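Local structure of putative fimbrium anchoring subunit Fim4B (Bacteroides ovatus, 5CAG) at residues A[75-81]-A[112-118]; A[89-95]-A[171-177]; A[239-245]-A[284-289]. The protein probably serves as the anchoring subunit of a fimbrium, as a putative lipoprotein of the bacterial outer membrane in the FimB/Mfa2 family. All blocks are in the same frame, centred on the assembly; numbering follows the deposited sequence.

Interactions 1 and 2 adjoin, with centres 13 Å apart. Along the chain their segments alternate: 89-95 falls between 75-81 and 112-118, and 171-177 follows. They touch chiefly at Ala94, whose CB lies 3.7 Å from Leu117 CD2 and 3.8 Å from Ile81 CG2. The loops of interaction 1 thus pack against the antiparallel sheet that holds interaction 2. Interaction 3 lies far off and includes 284-289, near the end of the modelled chain. Its centre is about 35 Å from that of interaction 1 and 41 Å from that of interaction 2, and the nearest atoms are about 18 and 21 Å away. A sulfate ion, probably from the crystallisation liquor, borders interaction 1 at Tyr118.

Interaction 1: A[75-81]-A[112-118]; sequences NYNTESI and WSPDSLY. With SO4 (sulfate ion), chain D.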
loop_
_atom_site.group_PDB
_atom_site.type_symbol
_atom_site.label_atom_id
_atom_site.label_comp_id
_atom_site.label_asym_id
_atom_site.label_seq_id
_atom_site.Cartn_x
_atom_site.Cartn_y
_atom_site.Cartn_z
ATOM N N ASN A 75 -4.546 0.743 10.000
ATOM C CA ASN A 75 -4.082 1.928 10.712
ATOM C C ASN A 75 -4.628 3.180 10.008
ATOM O O ASN A 75 -4.526 3.330 8.781
ATOM C CB ASN A 75 -2.572 1.939 10.827
ATOM C CG ASN A 75 -1.833 1.858 9.520
ATOM O OD1 ASN A 75 -1.992 0.915 8.725
ATOM N ND2 ASN A 75 -0.979 2.844 9.302
ATOM N N TYR A 76 -5.239 4.072 10.790
ATOM C CA TYR A 76 -5.900 5.217 10.194
ATOM C C TYR A 76 -4.982 6.338 9.815
ATOM O O TYR A 76 -5.184 6.876 8.728
ATOM C CB TYR A 76 -7.061 5.773 11.049
ATOM C CG TYR A 76 -6.775 6.081 12.503
ATOM C CD1 TYR A 76 -6.196 7.287 12.877
ATOM C CD2 TYR A 76 -7.218 5.235 13.514
ATOM C CE1 TYR A 76 -5.965 7.599 14.215
ATOM C CE2 TYR A 76 -7.046 5.562 14.858
ATOM C CZ TYR A 76 -6.400 6.741 15.205
ATOM O OH TYR A 76 -6.203 7.081 16.525
ATOM N N ASN A 77 -4.021 6.729 10.668
ATOM C CA ASN A 77 -3.231 7.924 10.363
ATOM C C ASN A 77 -2.078 7.658 9.433
ATOM O O ASN A 77 -1.041 7.157 9.885
ATOM C CB ASN A 77 -2.725 8.590 11.643
ATOM C CG ASN A 77 -2.725 10.098 11.590
ATOM O OD1 ASN A 77 -3.664 10.739 11.080
ATOM N ND2 ASN A 77 -1.694 10.695 12.184
ATOM N N THR A 78 -2.272 7.985 8.129
ATOM C CA THR A 78 -1.288 7.827 7.051
ATOM C C THR A 78 -1.223 9.074 6.217
ATOM O O THR A 78 -2.249 9.734 6.016
ATOM C CB THR A 78 -1.532 6.595 6.135
ATOM O OG1 THR A 78 -2.897 6.418 5.782
ATOM C CG2 THR A 78 -1.014 5.342 6.722
ATOM N N GLU A 79 -0.026 9.370 5.695
ATOM C CA GLU A 79 0.265 10.528 4.860
ATOM C C GLU A 79 -0.286 10.385 3.443
ATOM O O GLU A 79 -1.272 11.027 3.080
ATOM C CB GLU A 79 1.795 10.755 4.794
ATOM C CG GLU A 79 2.393 11.272 6.092
ATOM C CD GLU A 79 1.762 12.560 6.584
ATOM O OE1 GLU A 79 1.911 13.591 5.887
ATOM O OE2 GLU A 79 1.059 12.522 7.622
ATOM N N SER A 80 0.396 9.575 2.643
ATOM C CA SER A 80 0.142 9.340 1.234
ATOM C C SER A 80 -1.143 8.568 1.000
ATOM O O SER A 80 -1.872 8.871 0.042
ATOM C CB SER A 80 1.310 8.560 0.621
ATOM O OG SER A 80 2.590 9.102 0.920
ATOM N N ILE A 81 -1.393 7.546 1.852
ATOM C CA ILE A 81 -2.516 6.624 1.722
ATOM C C ILE A 81 -3.800 7.261 2.137
ATOM O O ILE A 81 -3.902 7.904 3.189
ATOM C CB ILE A 81 -2.308 5.273 2.453
ATOM C CG1 ILE A 81 -1.074 4.539 1.877
ATOM C CG2 ILE A 81 -3.545 4.378 2.299
ATOM C CD1 ILE A 81 -0.640 3.450 2.641
ATOM N N TRP A 112 1.610 9.065 -5.656
ATOM C CA TRP A 112 2.637 9.004 -4.623
ATOM C C TRP A 112 2.877 7.587 -4.156
ATOM O O TRP A 112 1.964 6.771 -4.248
ATOM C CB TRP A 112 2.231 9.847 -3.419
ATOM C CG TRP A 112 1.936 11.283 -3.716
ATOM C CD1 TRP A 112 0.709 11.871 -3.764
ATOM C CD2 TRP A 112 2.891 12.332 -3.906
ATOM N NE1 TRP A 112 0.837 13.216 -4.030
ATOM C CE2 TRP A 112 2.167 13.530 -4.100
ATOM C CE3 TRP A 112 4.296 12.380 -3.937
ATOM C CZ2 TRP A 112 2.798 14.757 -4.320
ATOM C CZ3 TRP A 112 4.919 13.604 -4.127
ATOM C CH2 TRP A 112 4.176 14.772 -4.322
ATOM N N SER A 113 4.101 7.288 -3.648
ATOM C CA SER A 113 4.433 5.964 -3.087
ATOM C C SER A 113 3.685 5.794 -1.773
ATOM O O SER A 113 3.552 6.767 -1.020
ATOM C CB SER A 113 5.936 5.770 -2.876
ATOM O OG SER A 113 6.699 6.932 -3.167
ATOM N N PRO A 114 3.090 4.608 -1.536
ATOM C CA PRO A 114 2.292 4.421 -0.327
ATOM C C PRO A 114 3.144 4.333 0.921
ATOM O O PRO A 114 4.177 3.680 0.895
ATOM C CB PRO A 114 1.572 3.106 -0.599
ATOM C CG PRO A 114 2.450 2.375 -1.507
ATOM C CD PRO A 114 3.048 3.404 -2.388
ATOM N N ASP A 115 2.717 5.003 2.016
ATOM C CA ASP A 115 3.441 4.912 3.285
ATOM C C ASP A 115 2.997 3.614 4.002
ATOM O O ASP A 115 2.328 2.792 3.369
ATOM C CB ASP A 115 3.329 6.174 4.149
ATOM C CG ASP A 115 1.955 6.699 4.448
ATOM O OD1 ASP A 115 1.114 6.730 3.519
ATOM O OD2 ASP A 115 1.749 7.182 5.582
ATOM N N SER A 116 3.435 3.359 5.250
ATOM C CA SER A 116 3.144 2.060 5.849
ATOM C C SER A 116 1.662 1.841 6.182
ATOM O O SER A 116 1.020 2.686 6.797
ATOM C CB SER A 116 4.021 1.818 7.064
ATOM O OG SER A 116 5.371 1.813 6.623
ATOM N N LEU A 117 1.123 0.704 5.689
ATOM C CA LEU A 117 -0.255 0.251 5.929
ATOM C C LEU A 117 -0.213 -1.163 6.490
ATOM O O LEU A 117 0.567 -2.006 6.008
ATOM C CB LEU A 117 -1.133 0.322 4.670
ATOM C CG LEU A 117 -2.606 0.014 4.830
ATOM C CD1 LEU A 117 -3.367 1.126 5.573
ATOM C CD2 LEU A 117 -3.202 -0.209 3.515
ATOM N N TYR A 118 -0.993 -1.372 7.574
ATOM C CA TYR A 118 -1.110 -2.636 8.289
ATOM C C TYR A 118 -2.543 -3.079 8.211
ATOM O O TYR A 118 -3.440 -2.306 8.534
ATOM C CB TYR A 118 -0.625 -2.514 9.732
ATOM C CG TYR A 118 0.753 -1.911 9.829
ATOM C CD1 TYR A 118 1.892 -2.672 9.578
ATOM C CD2 TYR A 118 0.921 -0.566 10.139
ATOM C CE1 TYR A 118 3.167 -2.108 9.653
ATOM C CE2 TYR A 118 2.188 0.013 10.193
ATOM C CZ TYR A 118 3.308 -0.758 9.953
ATOM O OH TYR A 118 4.540 -0.147 10.039
HETATM S S SO4 D . 8.755 -0.465 9.760
HETATM O O1 SO4 D . 8.618 0.972 9.489
HETATM O O2 SO4 D . 9.035 -0.688 11.174
HETATM O O3 SO4 D . 7.513 -1.151 9.379
HETATM O O4 SO4 D . 9.869 -1.008 8.987
#
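Two irregular loops are joined by side chains that bond to the backbone opposite. One links strands 67-75 and 81-84; the other leads into strand 118-127. Asp115 accepts from three successive backbone NH groups, 79 to 81. Asp115 OD2 accepts from Glu79 N at 2.8 Å, and Asp115 OD1 from Ile81 N at 3.1 Å and, weakly, Ser80 N at 3.1 Å. Asn75 reaches the other way, from 75-81 to the backbone of 112-118. Asn75 OD1 accepts from Tyr118 N at 2.7 Å, and Asn75 ND2 donates to Ser116 O at 3.2 Å. The bonds across the segments thus run from side chain to backbone, unlike a sheet's. Among apolar side chains, Ile81 CD1 packs on Leu117 CB at 3.8 Å and Ile81 CG1 on Pro114 CB at 3.9 Å. Tyr118 OH makes a weak hydrogen bond to sulfate O3 at 3.2 Å; Thr30 and Lys146 also bind it. Phe205 of strand 197-205 touches Ile81, Pro114 and Leu117, while Ala94 of strand 93-96 meets Ile81 and Leu117.

Interaction 2: A[89-95]-A[171-177]; sequences YETIEAY and DCYCIGK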
loop_
_atom_site.group_PDB
_atom_site.type_symbol
_atom_site.label_atom_id
_atom_site.label_comp_id
_atom_site.label_asym_id
_atom_site.label_seq_id
_atom_site.Cartn_x
_atom_site.Cartn_y
_atom_site.Cartn_z
ATOM N N TYR A 89 -17.302 -4.219 2.472
ATOM C CA TYR A 89 -16.089 -5.029 2.620
ATOM C C TYR A 89 -15.446 -5.217 1.239
ATOM O O TYR A 89 -14.273 -4.889 1.062
ATOM C CB TYR A 89 -16.453 -6.388 3.273
ATOM C CG TYR A 89 -15.307 -7.342 3.560
ATOM C CD1 TYR A 89 -14.436 -7.119 4.625
ATOM C CD2 TYR A 89 -15.172 -8.536 2.849
ATOM C CE1 TYR A 89 -13.418 -8.024 4.931
ATOM C CE2 TYR A 89 -14.162 -9.451 3.147
ATOM C CZ TYR A 89 -13.285 -9.190 4.189
ATOM O OH TYR A 89 -12.264 -10.071 4.469
ATOM N N GLU A 90 -16.263 -5.605 0.233
ATOM C CA GLU A 90 -15.841 -5.855 -1.152
ATOM C C GLU A 90 -15.314 -4.602 -1.891
ATOM O O GLU A 90 -14.676 -4.772 -2.932
ATOM C CB GLU A 90 -16.977 -6.504 -1.968
ATOM C CG GLU A 90 -17.280 -7.954 -1.575
ATOM C CD GLU A 90 -16.323 -9.053 -2.031
ATOM O OE1 GLU A 90 -16.142 -9.219 -3.261
ATOM O OE2 GLU A 90 -15.812 -9.797 -1.160
ATOM N N THR A 91 -15.512 -3.374 -1.353
ATOM C CA THR A 91 -15.044 -2.159 -2.034
ATOM C C THR A 91 -13.985 -1.325 -1.283
ATOM O O THR A 91 -13.358 -0.473 -1.929
ATOM C CB THR A 91 -16.218 -1.230 -2.372
ATOM O OG1 THR A 91 -16.942 -0.907 -1.192
ATOM C CG2 THR A 91 -17.140 -1.817 -3.400
ATOM N N ILE A 92 -13.801 -1.524 0.049
ATOM C CA ILE A 92 -12.856 -0.728 0.849
ATOM C C ILE A 92 -11.436 -0.940 0.278
ATOM O O ILE A 92 -10.904 -2.060 0.250
ATOM C CB ILE A 92 -13.007 -0.946 2.384
ATOM C CG1 ILE A 92 -12.110 0.017 3.182
ATOM C CG2 ILE A 92 -12.823 -2.404 2.807
ATOM C CD1 ILE A 92 -12.433 0.138 4.670
ATOM N N GLU A 93 -10.905 0.156 -0.296
ATOM C CA GLU A 93 -9.646 0.241 -1.042
ATOM C C GLU A 93 -8.753 1.330 -0.473
ATOM O O GLU A 93 -9.238 2.390 -0.084
ATOM C CB GLU A 93 -9.996 0.544 -2.529
ATOM C CG GLU A 93 -8.883 0.646 -3.572
ATOM C CD GLU A 93 -9.324 1.097 -4.965
ATOM O OE1 GLU A 93 -10.395 1.742 -5.084
ATOM O OE2 GLU A 93 -8.616 0.770 -5.948
ATOM N N ALA A 94 -7.454 1.059 -0.419
ATOM C CA ALA A 94 -6.428 2.009 0.002
ATOM C C ALA A 94 -5.728 2.492 -1.251
ATOM O O ALA A 94 -5.393 1.675 -2.115
ATOM C CB ALA A 94 -5.441 1.351 0.958
ATOM N N TYR A 95 -5.564 3.804 -1.398
ATOM C CA TYR A 95 -4.973 4.359 -2.616
ATOM C C TYR A 95 -4.109 5.564 -2.294
ATOM O O TYR A 95 -4.130 6.037 -1.159
ATOM C CB TYR A 95 -6.095 4.744 -3.611
ATOM C CG TYR A 95 -6.966 5.900 -3.155
ATOM C CD1 TYR A 95 -7.946 5.724 -2.185
ATOM C CD2 TYR A 95 -6.835 7.161 -3.720
ATOM C CE1 TYR A 95 -8.743 6.785 -1.760
ATOM C CE2 TYR A 95 -7.631 8.230 -3.308
ATOM C CZ TYR A 95 -8.590 8.038 -2.333
ATOM O OH TYR A 95 -9.347 9.106 -1.903
ATOM N N ASP A 171 -0.525 -0.097 -6.818
ATOM C CA ASP A 171 -0.536 1.250 -6.252
ATOM C C ASP A 171 -1.805 1.449 -5.423
ATOM O O ASP A 171 -2.000 2.508 -4.817
ATOM C CB ASP A 171 -0.403 2.304 -7.373
ATOM C CG ASP A 171 -1.410 2.151 -8.489
ATOM O OD1 ASP A 171 -2.548 2.632 -8.321
ATOM O OD2 ASP A 171 -1.051 1.547 -9.538
ATOM N N CYS A 172 -2.665 0.410 -5.412
ATOM C CA CYS A 172 -3.916 0.311 -4.664
ATOM C C CYS A 172 -4.018 -1.022 -3.975
ATOM O O CYS A 172 -3.463 -1.998 -4.464
ATOM C CB CYS A 172 -5.093 0.524 -5.586
ATOM S SG CYS A 172 -5.194 2.190 -6.218
ATOM N N TYR A 173 -4.725 -1.083 -2.847
ATOM C CA TYR A 173 -4.881 -2.340 -2.138
ATOM C C TYR A 173 -6.331 -2.462 -1.698
ATOM O O TYR A 173 -6.847 -1.563 -1.033
ATOM C CB TYR A 173 -3.882 -2.453 -0.966
ATOM C CG TYR A 173 -3.923 -3.770 -0.217
ATOM C CD1 TYR A 173 -3.255 -4.900 -0.701
ATOM C CD2 TYR A 173 -4.596 -3.881 0.995
ATOM C CE1 TYR A 173 -3.276 -6.111 -0.001
ATOM C CE2 TYR A 173 -4.630 -5.087 1.698
ATOM C CZ TYR A 173 -3.966 -6.203 1.201
ATOM O OH TYR A 173 -4.057 -7.387 1.916
ATOM N N CYS A 174 -7.012 -3.536 -2.166
ATOM C CA CYS A 174 -8.386 -3.844 -1.805
ATOM C C CYS A 174 -8.294 -4.524 -0.489
ATOM O O CYS A 174 -7.808 -5.655 -0.427
ATOM C CB CYS A 174 -9.054 -4.713 -2.863
ATOM S SG CYS A 174 -9.612 -3.802 -4.328
ATOM N N ILE A 175 -8.604 -3.779 0.587
ATOM C CA ILE A 175 -8.483 -4.244 1.969
ATOM C C ILE A 175 -9.380 -5.467 2.213
ATOM O O ILE A 175 -8.889 -6.461 2.722
ATOM C CB ILE A 175 -8.751 -3.092 2.966
ATOM C CG1 ILE A 175 -7.650 -2.018 2.850
ATOM C CG2 ILE A 175 -8.841 -3.618 4.395
ATOM C CD1 ILE A 175 -7.980 -0.700 3.387
ATOM N N GLY A 176 -10.639 -5.415 1.807
ATOM C CA GLY A 176 -11.530 -6.555 1.970
ATOM C C GLY A 176 -11.178 -7.754 1.102
ATOM O O GLY A 176 -11.373 -8.902 1.518
ATOM N N LYS A 177 -10.664 -7.500 -0.118
ATOM C CA LYS A 177 -10.320 -8.549 -1.081
ATOM C C LYS A 177 -8.945 -9.167 -0.762
ATOM O O LYS A 177 -8.687 -10.305 -1.173
ATOM C CB LYS A 177 -10.365 -8.019 -2.542
ATOM C CG LYS A 177 -11.742 -7.517 -3.088
ATOM C CD LYS A 177 -12.770 -8.645 -3.448
ATOM C CE LYS A 177 -12.508 -9.423 -4.736
ATOM N NZ LYS A 177 -13.360 -10.648 -4.860
#
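Strands 93-95 and 172-174 run antiparallel, their axes approaching to 4.6 Å at 169°. Ala94 and Tyr173 form a hydrogen-bonded pair: Ala94 N to Tyr173 O is 2.8 Å, and Tyr173 N to Ala94 O is 2.9 Å. Glu93 and Cys174 are the adjacent non-hydrogen-bonded pair, with CA atoms 4.3 Å apart. Ile175 N donates to Ile92 O at 2.9 Å. Residues 175-177 then take helical phi/psi without regular bonds, and stay beside Tyr89 and Glu90. The strands are the two inner ones of a four-stranded antiparallel sheet, flanked by 81-84 and 179-181. On the latter side Asp171 and Cys172 both face Val181, a classic beta bulge. Ala94 CB packs on Ile175 CD1 at 4.1 Å, and Ile92 CG2 lies 4.1 Å from Ile175 CB. Gly176 CA sits over the face of the Tyr89 ring, 3.8 Å from its centroid, in a CH-pi contact. Gly176 CA also makes a CA-H...O contact with Tyr89 O at 3.3 Å, and a CB on residue 176 would clash with that oxygen. Tyr89 OH is hydrogen-bonded to Asp123 and Asn121. Glu90 OE1 and Lys177 NZ form a salt bridge of 3.5 Å. The Glu93 carboxylate, on the Cys174 face, forms a salt bridge with Arg84.

Interaction 3: A[239-245]-A[284-289]; sequences KTDNTVQ and EVDKPE
This is a surface contact between a type I + G1 bulge beta hairpin and the extended tail after strand 283-284. The hairpin joins strands 232-239 and 244-250. In its turn, Asn242 N bonds to Lys239 O at 3.0 Å. Phi/psi are -69/-17 at Thr240, -102/14 at Asp241 and 69/24 at Asn242, and Lys239 N bonds to Thr243 O at 2.8 Å. Asp241 (chi1 p) makes an Asx turn, Asp241 OD1 accepting from Thr243 N at 3.2 Å. Residues 285-288 are extended. By nearest CA atoms, Asp241 faces Pro288 at 6.6 Å and Gln245 faces Val285 at 7.1 Å. Gln245 (chi1 and chi2 t, chi3 near -73°) reaches the tail backbone. Gln245 NE2 donates to Glu284 O at 2.8 Å, and Gln245 OE1 accepts from Asp286 N at 3.1 Å. Lys239 (chi1 m, the rest t) has CG 4.2 Å from Val285 CG1 and CE 3.4 Å from Asp286 O. Tyr158 touches Val285 and Pro288. Thr240 OG1 is 3.8 Å from Pro288 CG, and Asp241 OD2 is 3.3 Å from Pro288 CB.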
loop_
_atom_site.group_PDB
_atom_site.type_symbol
_atom_site.label_atom_id
_atom_site.label_comp_id
_atom_site.label_asym_id
_atom_site.label_seq_id
_atom_site.Cartn_x
_atom_site.Cartn_y
_atom_site.Cartn_z
ATOM N N LYS A 239 17.663 17.651 -18.084
ATOM C CA LYS A 239 19.005 18.177 -18.362
ATOM C C LYS A 239 19.192 19.635 -17.829
ATOM O O LYS A 239 18.227 20.252 -17.377
ATOM C CB LYS A 239 19.337 18.100 -19.875
ATOM C CG LYS A 239 19.474 16.684 -20.450
ATOM C CD LYS A 239 19.952 16.781 -21.899
ATOM C CE LYS A 239 19.765 15.561 -22.757
ATOM N NZ LYS A 239 19.831 15.955 -24.192
ATOM N N THR A 240 20.434 20.175 -17.898
ATOM C CA THR A 240 20.731 21.511 -17.385
ATOM C C THR A 240 20.072 22.582 -18.234
ATOM O O THR A 240 19.922 23.714 -17.764
ATOM C CB THR A 240 22.233 21.776 -17.219
ATOM O OG1 THR A 240 22.896 21.791 -18.485
ATOM C CG2 THR A 240 22.900 20.824 -16.245
ATOM N N ASP A 241 19.636 22.239 -19.450
ATOM C CA ASP A 241 18.930 23.186 -20.309
ATOM C C ASP A 241 17.406 22.931 -20.281
ATOM O O ASP A 241 16.666 23.472 -21.110
ATOM C CB ASP A 241 19.472 23.112 -21.724
ATOM C CG ASP A 241 19.290 21.790 -22.418
ATOM O OD1 ASP A 241 18.951 20.792 -21.727
ATOM O OD2 ASP A 241 19.568 21.723 -23.644
ATOM N N ASN A 242 16.952 22.120 -19.303
ATOM C CA ASN A 242 15.557 21.740 -19.065
ATOM C C ASN A 242 15.013 20.824 -20.172
ATOM O O ASN A 242 13.810 20.733 -20.375
ATOM C CB ASN A 242 14.671 22.976 -18.881
ATOM C CG ASN A 242 15.265 23.977 -17.920
ATOM O OD1 ASN A 242 15.515 23.663 -16.740
ATOM N ND2 ASN A 242 15.557 25.183 -18.424
ATOM N N THR A 243 15.906 20.115 -20.855
ATOM C CA THR A 243 15.582 19.155 -21.905
ATOM C C THR A 243 15.327 17.853 -21.225
ATOM O O THR A 243 15.756 17.677 -20.082
ATOM C CB THR A 243 16.749 19.135 -22.849
ATOM O OG1 THR A 243 16.743 20.429 -23.416
ATOM C CG2 THR A 243 16.642 18.089 -23.945
ATOM N N VAL A 244 14.602 16.948 -21.854
ATOM C CA VAL A 244 14.421 15.706 -21.129
ATOM C C VAL A 244 14.870 14.535 -22.011
ATOM O O VAL A 244 14.715 14.543 -23.242
ATOM C CB VAL A 244 13.016 15.522 -20.486
ATOM C CG1 VAL A 244 11.891 15.944 -21.409
ATOM C CG2 VAL A 244 12.800 14.108 -19.993
ATOM N N GLN A 245 15.533 13.583 -21.345
ATOM C CA GLN A 245 16.039 12.315 -21.861
ATOM C C GLN A 245 15.546 11.235 -20.911
ATOM O O GLN A 245 15.736 11.345 -19.695
ATOM C CB GLN A 245 17.566 12.336 -21.960
ATOM C CG GLN A 245 18.107 11.402 -23.010
ATOM C CD GLN A 245 19.604 11.440 -23.050
ATOM O OE1 GLN A 245 20.232 12.406 -23.518
ATOM N NE2 GLN A 245 20.205 10.364 -22.580
ATOM N N GLU A 284 23.371 6.636 -20.940
ATOM C CA GLU A 284 24.248 7.772 -21.166
ATOM C C GLU A 284 23.429 9.010 -21.439
ATOM O O GLU A 284 22.623 9.013 -22.367
ATOM C CB GLU A 284 25.229 7.518 -22.319
ATOM C CG GLU A 284 26.079 8.738 -22.669
ATOM C CD GLU A 284 27.309 8.529 -23.534
ATOM O OE1 GLU A 284 27.575 7.379 -23.961
ATOM O OE2 GLU A 284 28.040 9.525 -23.743
ATOM N N VAL A 285 23.653 10.066 -20.653
ATOM C CA VAL A 285 23.005 11.360 -20.865
ATOM C C VAL A 285 23.889 12.149 -21.846
ATOM O O VAL A 285 25.087 12.350 -21.593
ATOM C CB VAL A 285 22.712 12.140 -19.561
ATOM C CG1 VAL A 285 22.098 13.500 -19.867
ATOM C CG2 VAL A 285 21.797 11.340 -18.649
ATOM N N ASP A 286 23.309 12.542 -22.984
ATOM C CA ASP A 286 24.040 13.271 -24.014
ATOM C C ASP A 286 24.114 14.741 -23.651
ATOM O O ASP A 286 23.107 15.316 -23.230
ATOM C CB ASP A 286 23.387 13.064 -25.386
ATOM C CG ASP A 286 23.271 11.602 -25.781
ATOM O OD1 ASP A 286 24.329 10.929 -25.908
ATOM O OD2 ASP A 286 22.129 11.125 -25.953
ATOM N N LYS A 287 25.320 15.331 -23.779
ATOM C CA LYS A 287 25.606 16.740 -23.509
ATOM C C LYS A 287 24.543 17.609 -24.174
ATOM O O LYS A 287 24.211 17.368 -25.336
ATOM C CB LYS A 287 27.021 17.129 -24.004
ATOM C CG LYS A 287 27.475 18.560 -23.647
ATOM C CD LYS A 287 28.930 18.858 -24.069
ATOM C CE LYS A 287 29.711 19.666 -23.047
ATOM N NZ LYS A 287 31.160 19.759 -23.389
ATOM N N PRO A 288 23.948 18.580 -23.444
ATOM C CA PRO A 288 22.916 19.415 -24.065
ATOM C C PRO A 288 23.451 20.143 -25.286
ATOM O O PRO A 288 24.629 20.532 -25.321
ATOM C CB PRO A 288 22.520 20.389 -22.950
ATOM C CG PRO A 288 23.587 20.324 -21.963
ATOM C CD PRO A 288 24.178 18.969 -22.040
ATOM N N GLU A 289 22.581 20.289 -26.303
ATOM C CA GLU A 289 22.895 20.966 -27.564
ATOM C C GLU A 289 23.296 22.415 -27.328
ATOM O O GLU A 289 22.967 23.019 -26.296
ATOM C CB GLU A 289 21.715 20.897 -28.540
ATOM C CG GLU A 289 21.598 19.551 -29.238
ATOM C CD GLU A 289 20.691 19.496 -30.455
ATOM O OE1 GLU A 289 20.654 20.486 -31.226
ATOM O OE2 GLU A 289 20.052 18.439 -30.663
#